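Local atomic coordinates of interpain A (Prevotella intermedia, PDB entry 3BB7), a protein that probably acts as a secreted cysteine protease of the peptidase C10 family, held here as the proenzyme with its nucleophile replaced. Residues 88-93 with 125-130; 165-170 with 176-181; 239-244 with 269-274; 243-246 with 250-253. The protein carries 1 engineered substitution. All coordinates share one frame; numbering follows the deposited sequence.

Contact 1 of 4, residues 88-93 with 125-130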
# COMPACT_ATOMS: atom_id res chain seq x y z
N THR A 88 -0.92 -13.04 6.35
CA THR A 88 0.00 -11.91 6.19
C THR A 88 1.44 -12.35 5.90
O THR A 88 2.08 -12.97 6.76
CB THR A 88 -0.06 -11.08 7.49
OG1 THR A 88 -1.43 -10.76 7.76
CG2 THR A 88 0.78 -9.77 7.39
N LEU A 89 1.92 -12.01 4.70
CA LEU A 89 3.25 -12.39 4.24
C LEU A 89 4.38 -11.47 4.69
O LEU A 89 5.50 -11.96 4.97
CB LEU A 89 3.27 -12.47 2.70
CG LEU A 89 2.42 -13.63 2.15
CD1 LEU A 89 2.28 -13.53 0.64
CD2 LEU A 89 3.03 -15.00 2.51
N LEU A 90 4.14 -10.14 4.72
CA LEU A 90 5.23 -9.24 5.07
C LEU A 90 5.52 -9.24 6.58
O LEU A 90 4.61 -9.48 7.41
CB LEU A 90 4.85 -7.81 4.65
CG LEU A 90 5.15 -7.29 3.25
CD1 LEU A 90 5.12 -8.24 2.07
CD2 LEU A 90 4.35 -6.00 3.02
N THR A 91 6.77 -8.93 6.95
CA THR A 91 7.12 -8.78 8.38
C THR A 91 7.52 -7.34 8.73
O THR A 91 7.76 -7.01 9.89
CB THR A 91 8.29 -9.71 8.74
OG1 THR A 91 9.39 -9.49 7.85
CG2 THR A 91 7.81 -11.19 8.61
N THR A 92 7.58 -6.48 7.71
CA THR A 92 8.04 -5.12 7.91
C THR A 92 6.87 -4.19 8.25
O THR A 92 5.71 -4.46 7.91
CB THR A 92 8.72 -4.59 6.64
OG1 THR A 92 7.86 -4.81 5.50
CG2 THR A 92 10.04 -5.27 6.42
N THR A 93 7.18 -3.10 8.93
CA THR A 93 6.21 -2.06 9.22
C THR A 93 6.79 -0.71 8.83
O THR A 93 6.98 0.18 9.65
CB THR A 93 5.76 -2.08 10.70
OG1 THR A 93 6.91 -2.16 11.55
CG2 THR A 93 4.84 -3.26 10.96
N LEU A 125 9.74 -5.56 -2.49
CA LEU A 125 11.10 -6.00 -2.89
C LEU A 125 11.84 -6.65 -1.73
O LEU A 125 12.50 -7.69 -1.89
CB LEU A 125 11.91 -4.82 -3.42
CG LEU A 125 11.76 -4.59 -4.95
CD1 LEU A 125 10.30 -4.66 -5.45
CD2 LEU A 125 12.47 -3.34 -5.43
N ASN A 126 11.68 -6.10 -0.54
CA ASN A 126 12.35 -6.66 0.62
C ASN A 126 11.80 -8.06 0.95
O ASN A 126 12.53 -8.93 1.43
CB ASN A 126 12.19 -5.76 1.85
CG ASN A 126 12.89 -6.35 3.06
OD1 ASN A 126 14.13 -6.48 3.09
ND2 ASN A 126 12.11 -6.70 4.08
N TYR A 127 10.50 -8.26 0.75
CA TYR A 127 9.92 -9.60 0.96
C TYR A 127 10.65 -10.64 0.10
O TYR A 127 10.98 -11.76 0.57
CB TYR A 127 8.42 -9.56 0.66
CG TYR A 127 7.82 -10.95 0.70
CD1 TYR A 127 7.56 -11.58 1.93
CD2 TYR A 127 7.59 -11.64 -0.47
CE1 TYR A 127 7.04 -12.88 1.97
CE2 TYR A 127 7.06 -12.98 -0.45
CZ TYR A 127 6.79 -13.56 0.78
OH TYR A 127 6.31 -14.86 0.86
N PHE A 128 10.93 -10.28 -1.16
CA PHE A 128 11.63 -11.20 -2.07
C PHE A 128 13.14 -11.20 -1.96
O PHE A 128 13.79 -12.13 -2.46
CB PHE A 128 11.25 -10.85 -3.51
CG PHE A 128 9.82 -11.19 -3.84
CD1 PHE A 128 9.41 -12.53 -3.88
CD2 PHE A 128 8.88 -10.19 -4.04
CE1 PHE A 128 8.09 -12.88 -4.17
CE2 PHE A 128 7.54 -10.51 -4.30
CZ PHE A 128 7.16 -11.85 -4.38
N LYS A 129 13.70 -10.18 -1.32
CA LYS A 129 15.15 -9.99 -1.23
C LYS A 129 15.77 -10.03 -2.63
O LYS A 129 16.76 -10.75 -2.90
CB LYS A 129 15.81 -10.99 -0.27
CG LYS A 129 15.42 -10.69 1.16
CD LYS A 129 15.68 -11.87 2.06
CE LYS A 129 14.93 -11.65 3.38
NZ LYS A 129 13.77 -10.68 3.24
N TYR A 130 15.17 -9.26 -3.53
CA TYR A 130 15.51 -9.32 -4.96
C TYR A 130 15.16 -7.98 -5.55
O TYR A 130 14.18 -7.39 -5.15
CB TYR A 130 14.69 -10.45 -5.61
CG TYR A 130 14.95 -10.68 -7.09
CD1 TYR A 130 15.88 -11.61 -7.51
CD2 TYR A 130 14.20 -9.99 -8.06
CE1 TYR A 130 16.10 -11.82 -8.87
CE2 TYR A 130 14.41 -10.20 -9.40
CZ TYR A 130 15.35 -11.12 -9.80
OH TYR A 130 15.54 -11.30 -11.16
O HOH W 1 9.11 -6.37 3.55
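Leu-89 and Leu-90 pack against Tyr-127 near the C-terminal end of helix 116-128. This broad apolar cover of one ring is the larger part of the contact. Tyr-127 has CG anti to its backbone N (chi1 173°), which carries the ring out from the helix toward the loop 88-93. Tyr-127 CE1 lies 3.5 Å from the backbone O of Leu-89 and 3.9 Å from Leu-89 CB. The end of Leu-89 reaches further along, with Leu-89 CD2 3.7 Å from Tyr-127 OH. Leu-90 meets the root of the same side chain, its CD1 3.8 Å from Tyr-127 CB. Both leucines cross the tyrosine at a slant. Pro-250 also touches Leu-90 and Tyr-127.

The other part is smaller, buried and bridged by water. The methyl CG2 of Thr-92 packs 3.4 Å from Asn-126 ND2. The polar atoms of the pair are joined by water 1, which donates to Thr-92 OG1 at 2.8 Å and accepts from Asn-126 ND2 at 3.1 Å. Thr-92 OG1 also bonds to Gln-123, one helical turn before Tyr-127. A backbone bond from Leu-89 N to Asp-272 O ties the loop to strand 267-274. Loop and helix are therefore held mainly by apolar contact with one tyrosine, while a water matches the threonine as acceptor to the amide as donor.

Contact 2 of 4, residues 165-170 with 176-181. Unlike the reference sequence in segment 165-170: Asn-169 (reference Asp).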
# COMPACT_ATOMS: atom_id res chain seq x y z
N ASN A 165 20.60 -5.99 6.09
CA ASN A 165 20.47 -4.88 7.04
C ASN A 165 19.10 -4.19 6.98
O ASN A 165 18.92 -3.10 7.56
CB ASN A 165 21.61 -3.86 6.84
CG ASN A 165 22.84 -4.19 7.66
OD1 ASN A 165 22.75 -4.59 8.83
ND2 ASN A 165 24.00 -4.03 7.04
N MET A 166 18.13 -4.83 6.31
CA MET A 166 16.76 -4.31 6.31
C MET A 166 15.99 -4.81 7.53
O MET A 166 15.51 -5.93 7.55
CB MET A 166 16.01 -4.72 5.04
CG MET A 166 16.72 -4.47 3.77
SD MET A 166 16.61 -2.77 3.28
CE MET A 166 17.48 -2.84 1.68
N LYS A 167 15.86 -3.96 8.53
CA LYS A 167 15.15 -4.29 9.75
C LYS A 167 13.65 -4.30 9.50
O LYS A 167 13.15 -3.53 8.67
CB LYS A 167 15.55 -3.26 10.81
CG LYS A 167 15.23 -3.55 12.23
CD LYS A 167 16.05 -2.62 13.16
CE LYS A 167 16.05 -3.13 14.58
NZ LYS A 167 15.69 -4.56 14.74
N ASP A 168 12.92 -5.12 10.26
CA ASP A 168 11.46 -5.16 10.14
C ASP A 168 10.86 -3.83 10.61
O ASP A 168 9.95 -3.32 9.98
CB ASP A 168 10.87 -6.30 10.95
CG ASP A 168 10.98 -7.63 10.24
OD1 ASP A 168 11.23 -7.65 9.00
OD2 ASP A 168 10.80 -8.65 10.95
N ASN A 169 11.39 -3.29 11.71
CA ASN A 169 10.76 -2.18 12.45
C ASN A 169 11.85 -1.13 12.70
O ASN A 169 12.87 -1.46 13.27
CB ASN A 169 10.26 -2.78 13.79
CG ASN A 169 9.48 -1.79 14.65
OD1 ASN A 169 9.38 -0.58 14.36
ND2 ASN A 169 8.92 -2.32 15.75
N TYR A 170 11.62 0.11 12.30
CA TYR A 170 12.55 1.19 12.55
C TYR A 170 11.96 2.24 13.50
O TYR A 170 12.47 3.35 13.57
CB TYR A 170 12.94 1.89 11.24
CG TYR A 170 13.88 1.10 10.35
CD1 TYR A 170 13.38 0.21 9.38
CD2 TYR A 170 15.27 1.24 10.47
CE1 TYR A 170 14.23 -0.52 8.55
CE2 TYR A 170 16.14 0.50 9.64
CZ TYR A 170 15.61 -0.37 8.67
OH TYR A 170 16.45 -1.11 7.87
N GLU A 176 23.18 2.75 11.94
CA GLU A 176 23.30 3.56 10.73
C GLU A 176 23.28 2.68 9.49
O GLU A 176 22.68 3.07 8.49
CB GLU A 176 24.56 4.41 10.73
CG GLU A 176 24.59 5.39 9.57
CD GLU A 176 25.69 6.40 9.67
OE1 GLU A 176 25.38 7.56 10.03
OE2 GLU A 176 26.85 6.03 9.43
N ALA A 177 23.93 1.52 9.54
CA ALA A 177 23.92 0.63 8.37
C ALA A 177 22.50 0.13 8.05
O ALA A 177 22.12 0.01 6.89
CB ALA A 177 24.88 -0.55 8.55
N GLU A 178 21.71 -0.14 9.09
CA GLU A 178 20.32 -0.53 8.86
C GLU A 178 19.50 0.63 8.27
O GLU A 178 18.68 0.42 7.37
CB GLU A 178 19.72 -1.00 10.18
CG GLU A 178 20.24 -2.37 10.59
CD GLU A 178 19.99 -2.73 12.05
OE1 GLU A 178 20.08 -3.94 12.35
OE2 GLU A 178 19.71 -1.85 12.89
N ALA A 179 19.71 1.85 8.78
CA ALA A 179 19.04 3.03 8.24
C ALA A 179 19.43 3.24 6.80
O ALA A 179 18.57 3.47 5.96
CB ALA A 179 19.41 4.23 9.06
N ASN A 180 20.72 3.18 6.49
CA ASN A 180 21.15 3.37 5.11
C ASN A 180 20.63 2.30 4.14
O ASN A 180 20.34 2.58 2.97
CB ASN A 180 22.67 3.48 5.08
CG ASN A 180 23.15 4.82 5.59
OD1 ASN A 180 22.41 5.81 5.54
ND2 ASN A 180 24.37 4.87 6.05
N ALA A 181 20.55 1.06 4.62
CA ALA A 181 20.06 -0.03 3.79
C ALA A 181 18.68 0.28 3.31
O ALA A 181 18.42 0.22 2.11
CB ALA A 181 20.06 -1.32 4.56
O HOH W 2 20.53 -5.93 10.55
O HOH W 3 18.50 -5.65 13.67
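Tyr-170 has CG anti to its carbonyl carbon (chi1 -74°), and this turns the phenol from the loop toward Glu-178 at the start of helix 176-192. In Glu-178 the chain is extended beyond CG, which carries the carboxylate past Asn-165 toward Lys-167. This is loop-helix packing within the peptidase C10 domain, a member of the papain-like clan CA. Tyr-170 OH donates to the backbone O of Glu-178 at 2.8 Å, from 52° above the carbonyl plane. The same hydroxyl accepts the N-H of Lys-167, with an angle of 159° at the hydrogen. Two bonds hold the phenol oxygen; one ties it to the helix, and the other stays inside the loop and fixes its shape. Lys-167 CB lies over one face of the ring, and Trp-94 and Tyr-100 also meet the ring.

Asn-165 and Glu-178 cross at about a right angle. Ala-181 CB packs 3.7 Å from Asn-165 CB. The charged end of Lys-167 does not touch the carboxylate directly; water 3 accepts from Lys-167 NZ and donates to Glu-178 OE1. Glu-178 OE2 bonds to the backbone N of Thr-175. Asn-165 O receives a CA-H...O contact from Glu-178 CA at 3.2 Å.

Contact 3 of 4, residues 239-244 with 269-274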
# COMPACT_ATOMS: atom_id res chain seq x y z
N ASP A 239 -10.43 -12.37 -8.22
CA ASP A 239 -9.72 -13.60 -8.62
C ASP A 239 -8.22 -13.35 -8.89
O ASP A 239 -7.39 -14.23 -8.59
CB ASP A 239 -10.42 -14.25 -9.81
CG ASP A 239 -11.66 -15.06 -9.38
OD1 ASP A 239 -12.41 -15.50 -10.28
OD2 ASP A 239 -11.90 -15.26 -8.15
N ILE A 240 -7.88 -12.18 -9.43
CA ILE A 240 -6.47 -11.84 -9.59
C ILE A 240 -5.81 -11.76 -8.22
O ILE A 240 -4.72 -12.31 -8.01
CB ILE A 240 -6.28 -10.51 -10.36
CG1 ILE A 240 -6.76 -10.69 -11.80
CG2 ILE A 240 -4.83 -10.08 -10.31
CD1 ILE A 240 -6.87 -9.39 -12.56
N VAL A 241 -6.43 -11.05 -7.28
CA VAL A 241 -5.89 -10.96 -5.93
C VAL A 241 -5.69 -12.34 -5.30
O VAL A 241 -4.58 -12.67 -4.81
CB VAL A 241 -6.76 -10.08 -5.02
CG1 VAL A 241 -6.23 -10.10 -3.57
CG2 VAL A 241 -6.79 -8.61 -5.58
N PHE A 242 -6.72 -13.19 -5.32
CA PHE A 242 -6.58 -14.52 -4.71
C PHE A 242 -5.53 -15.38 -5.38
O PHE A 242 -4.77 -16.08 -4.71
CB PHE A 242 -7.91 -15.27 -4.66
CG PHE A 242 -9.01 -14.54 -3.95
CD1 PHE A 242 -8.78 -13.81 -2.77
CD2 PHE A 242 -10.31 -14.61 -4.46
CE1 PHE A 242 -9.85 -13.16 -2.11
CE2 PHE A 242 -11.38 -13.98 -3.83
CZ PHE A 242 -11.16 -13.25 -2.65
N SER A 243 -5.49 -15.34 -6.71
CA SER A 243 -4.52 -16.13 -7.45
C SER A 243 -3.08 -15.68 -7.15
O SER A 243 -2.17 -16.54 -6.95
CB SER A 243 -4.86 -16.18 -8.94
OG SER A 243 -4.71 -14.92 -9.55
N GLU A 244 -2.86 -14.37 -7.10
CA GLU A 244 -1.51 -13.90 -6.88
C GLU A 244 -1.07 -14.22 -5.45
O GLU A 244 0.05 -14.66 -5.22
CB GLU A 244 -1.41 -12.40 -7.13
CG GLU A 244 -1.48 -12.05 -8.58
CD GLU A 244 -0.24 -12.37 -9.34
OE1 GLU A 244 0.82 -12.67 -8.74
OE2 GLU A 244 -0.32 -12.30 -10.58
N PHE A 269 -0.34 0.90 -0.89
CA PHE A 269 -0.17 -0.02 0.20
C PHE A 269 0.12 -1.37 -0.40
O PHE A 269 0.14 -1.52 -1.64
CB PHE A 269 -1.42 -0.03 1.12
CG PHE A 269 -2.75 -0.23 0.39
CD1 PHE A 269 -3.27 -1.51 0.15
CD2 PHE A 269 -3.50 0.87 0.00
CE1 PHE A 269 -4.51 -1.68 -0.48
CE2 PHE A 269 -4.75 0.70 -0.62
CZ PHE A 269 -5.23 -0.56 -0.87
N VAL A 270 0.36 -2.35 0.47
CA VAL A 270 0.62 -3.71 0.02
C VAL A 270 -0.52 -4.63 0.46
O VAL A 270 -0.94 -4.58 1.64
CB VAL A 270 1.97 -4.27 0.53
CG1 VAL A 270 2.23 -5.68 -0.01
CG2 VAL A 270 3.08 -3.30 0.16
N ILE A 271 -1.03 -5.44 -0.47
CA ILE A 271 -1.91 -6.56 -0.08
C ILE A 271 -1.02 -7.77 0.07
O ILE A 271 -0.37 -8.21 -0.90
CB ILE A 271 -3.02 -6.86 -1.11
CG1 ILE A 271 -3.98 -5.65 -1.20
CG2 ILE A 271 -3.75 -8.21 -0.77
CD1 ILE A 271 -4.95 -5.78 -2.37
N ASP A 272 -1.00 -8.33 1.27
CA ASP A 272 -0.09 -9.42 1.55
C ASP A 272 -0.76 -10.65 2.14
O ASP A 272 -0.10 -11.48 2.76
CB ASP A 272 1.10 -8.95 2.40
CG ASP A 272 0.72 -8.57 3.80
OD1 ASP A 272 1.66 -8.47 4.63
OD2 ASP A 272 -0.49 -8.38 4.10
N GLY A 273 -2.05 -10.80 1.89
CA GLY A 273 -2.75 -12.03 2.32
C GLY A 273 -4.24 -11.83 2.14
O GLY A 273 -4.70 -10.75 1.72
N TYR A 274 -5.01 -12.84 2.53
CA TYR A 274 -6.47 -12.75 2.56
C TYR A 274 -6.99 -13.82 3.47
O TYR A 274 -6.30 -14.82 3.73
CB TYR A 274 -7.09 -12.90 1.17
CG TYR A 274 -6.82 -14.19 0.42
CD1 TYR A 274 -5.79 -14.29 -0.50
CD2 TYR A 274 -7.61 -15.33 0.64
CE1 TYR A 274 -5.56 -15.47 -1.18
CE2 TYR A 274 -7.38 -16.51 -0.04
CZ TYR A 274 -6.37 -16.56 -0.97
OH TYR A 274 -6.13 -17.72 -1.65
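The hydroxyl of Tyr-274, whose ring packs on Phe-242, is gripped by two groups. It bonds to the backbone O of Ala-83 and to OG1 of Thr-246. The latter also bonds to the backbone O of Phe-242, so the end of the tyrosine is tied indirectly to the helix.

The two rings form an edge-to-face pair. The edge of Phe-242 turns toward the face of Tyr-274, with centroids 4.9 Å apart and planes at 58°. Phe-242 CD1 sits 3.6 Å above the tyrosine plane, over its centre. In Tyr-274 the ring carbon CG stands between the backbone N and the carbonyl carbon (chi1 60°), which lays the ring alongside the helix, with CE1 3.8 Å from Phe-242 CA. One helical position earlier, Val-241 CG1 meets Ile-271 CG2 at 4.2 Å, and these side chains cross at about a right angle.

This is helix-on-sheet packing in the clan CA peptidase domain. Strand 267-274 begins with His-267, the predicted active-site proton acceptor, whose side chain is about 11 Å from that of Ile-271. The strand lies between strands 251-255 and 280-283, and helix 234-246 touches all three and strand 312-315.

Contact 4 of 4, residues 243-246 with 250-253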
# COMPACT_ATOMS: atom_id res chain seq x y z
N SER A 243 -5.49 -15.34 -6.71
CA SER A 243 -4.52 -16.13 -7.45
C SER A 243 -3.08 -15.68 -7.15
O SER A 243 -2.17 -16.54 -6.95
CB SER A 243 -4.86 -16.18 -8.94
OG SER A 243 -4.71 -14.92 -9.55
N GLU A 244 -2.86 -14.37 -7.10
CA GLU A 244 -1.51 -13.90 -6.88
C GLU A 244 -1.07 -14.22 -5.45
O GLU A 244 0.05 -14.66 -5.22
CB GLU A 244 -1.41 -12.40 -7.13
CG GLU A 244 -1.48 -12.05 -8.58
CD GLU A 244 -0.24 -12.37 -9.34
OE1 GLU A 244 0.82 -12.67 -8.74
OE2 GLU A 244 -0.32 -12.30 -10.58
N LEU A 245 -1.95 -14.02 -4.48
CA LEU A 245 -1.54 -14.31 -3.09
C LEU A 245 -1.37 -15.80 -2.83
O LEU A 245 -0.49 -16.19 -2.05
CB LEU A 245 -2.49 -13.62 -2.08
CG LEU A 245 -2.12 -12.14 -1.75
CD1 LEU A 245 -0.75 -12.02 -1.04
CD2 LEU A 245 -2.13 -11.26 -2.96
N THR A 246 -2.20 -16.63 -3.47
CA THR A 246 -2.03 -18.08 -3.39
C THR A 246 -0.62 -18.49 -3.82
O THR A 246 -0.04 -19.47 -3.33
CB THR A 246 -3.04 -18.77 -4.32
OG1 THR A 246 -4.34 -18.68 -3.73
CG2 THR A 246 -2.70 -20.25 -4.56
N PRO A 250 2.91 -10.83 -2.83
CA PRO A 250 2.25 -9.64 -2.30
C PRO A 250 2.13 -8.62 -3.42
O PRO A 250 2.98 -8.60 -4.35
CB PRO A 250 3.21 -9.13 -1.23
CG PRO A 250 4.18 -10.26 -0.95
CD PRO A 250 4.22 -11.10 -2.21
N LEU A 251 1.07 -7.80 -3.36
CA LEU A 251 0.72 -6.86 -4.43
C LEU A 251 0.86 -5.40 -4.04
O LEU A 251 0.32 -4.99 -3.03
CB LEU A 251 -0.73 -7.09 -4.89
CG LEU A 251 -1.02 -8.50 -5.44
CD1 LEU A 251 -2.49 -8.70 -5.64
CD2 LEU A 251 -0.31 -8.69 -6.75
N ILE A 252 1.56 -4.62 -4.85
CA ILE A 252 1.59 -3.17 -4.69
C ILE A 252 0.24 -2.65 -5.20
O ILE A 252 -0.19 -3.01 -6.32
CB ILE A 252 2.73 -2.59 -5.56
CG1 ILE A 252 4.08 -3.17 -5.10
CG2 ILE A 252 2.71 -1.05 -5.55
CD1 ILE A 252 5.22 -2.96 -6.10
N TYR A 253 -0.48 -1.85 -4.41
CA TYR A 253 -1.85 -1.48 -4.73
C TYR A 253 -2.05 -0.00 -4.37
O TYR A 253 -1.55 0.46 -3.36
CB TYR A 253 -2.77 -2.34 -3.87
CG TYR A 253 -4.24 -2.45 -4.29
CD1 TYR A 253 -4.70 -3.60 -4.93
CD2 TYR A 253 -5.15 -1.41 -4.06
CE1 TYR A 253 -6.03 -3.75 -5.27
CE2 TYR A 253 -6.50 -1.54 -4.40
CZ TYR A 253 -6.94 -2.71 -5.03
OH TYR A 253 -8.28 -2.85 -5.36
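Leu-245 and Leu-251 meet through their methyl groups where helix 234-246 turns back into strand 251-255. Leu-245 CD2 is 3.7 Å from Leu-251 CD1 and 3.9 Å from Leu-251 CG. The two side chains cross at a slant. Leu-251 has CG anti to its carbonyl carbon (chi1 -60°), and this sends both methyls toward the helix. There CD1 mainly meets Leu-245, and CD2 meets the aliphatic part of Glu-244.

Leu-245 also splits its two branches, set by a chi2 of -65°. While CD2 faces Leu-251, Leu-245 CD1 lies 4.0 Å from Pro-250 CA. Glu-244 crosses Leu-251 at about a right angle, and its CB is 3.9 Å from Leu-251 CD2. The glutamate chain then bends at chi2 (-74°). Its CG still touches Leu-251 CD2, at 4.0 Å, while the carboxylate turns off to bond through OE1 to His-249 ND1 in the connecting turn.

Leu-251 is also covered by Met-313 of the adjoining strand 312-315, and Leu-245 by Ile-271. The contact is thus apolar throughout: the glutamate lends its methylenes to the leucine, and OE1 of its carboxylate is bonded to the histidine between the two segments.

In the fold
From the N terminus, the chain passes the Spi-type inhibitor region before reaching the loop 88-93. Contact 1 closes 88-93 on the end of helix 116-128. Contact 2 then closes a short turn from 165-170 into helix 176-192. Contacts 3 and 4 both start from helix 234-246. Contact 4 makes the short return to strand 251-255, and contact 3 the longer one to its sheet neighbour 267-274, so the smaller loop falls within the larger. The rest follow in series. The loop 88-93 is the common joint: Thr-91 OG1 and Thr-93 N bond to Asp-168 of contact 2, Leu-90 N bonds to the carboxylate of Asp-272 of contact 3, and Leu-89 packs on Leu-245 of contact 4.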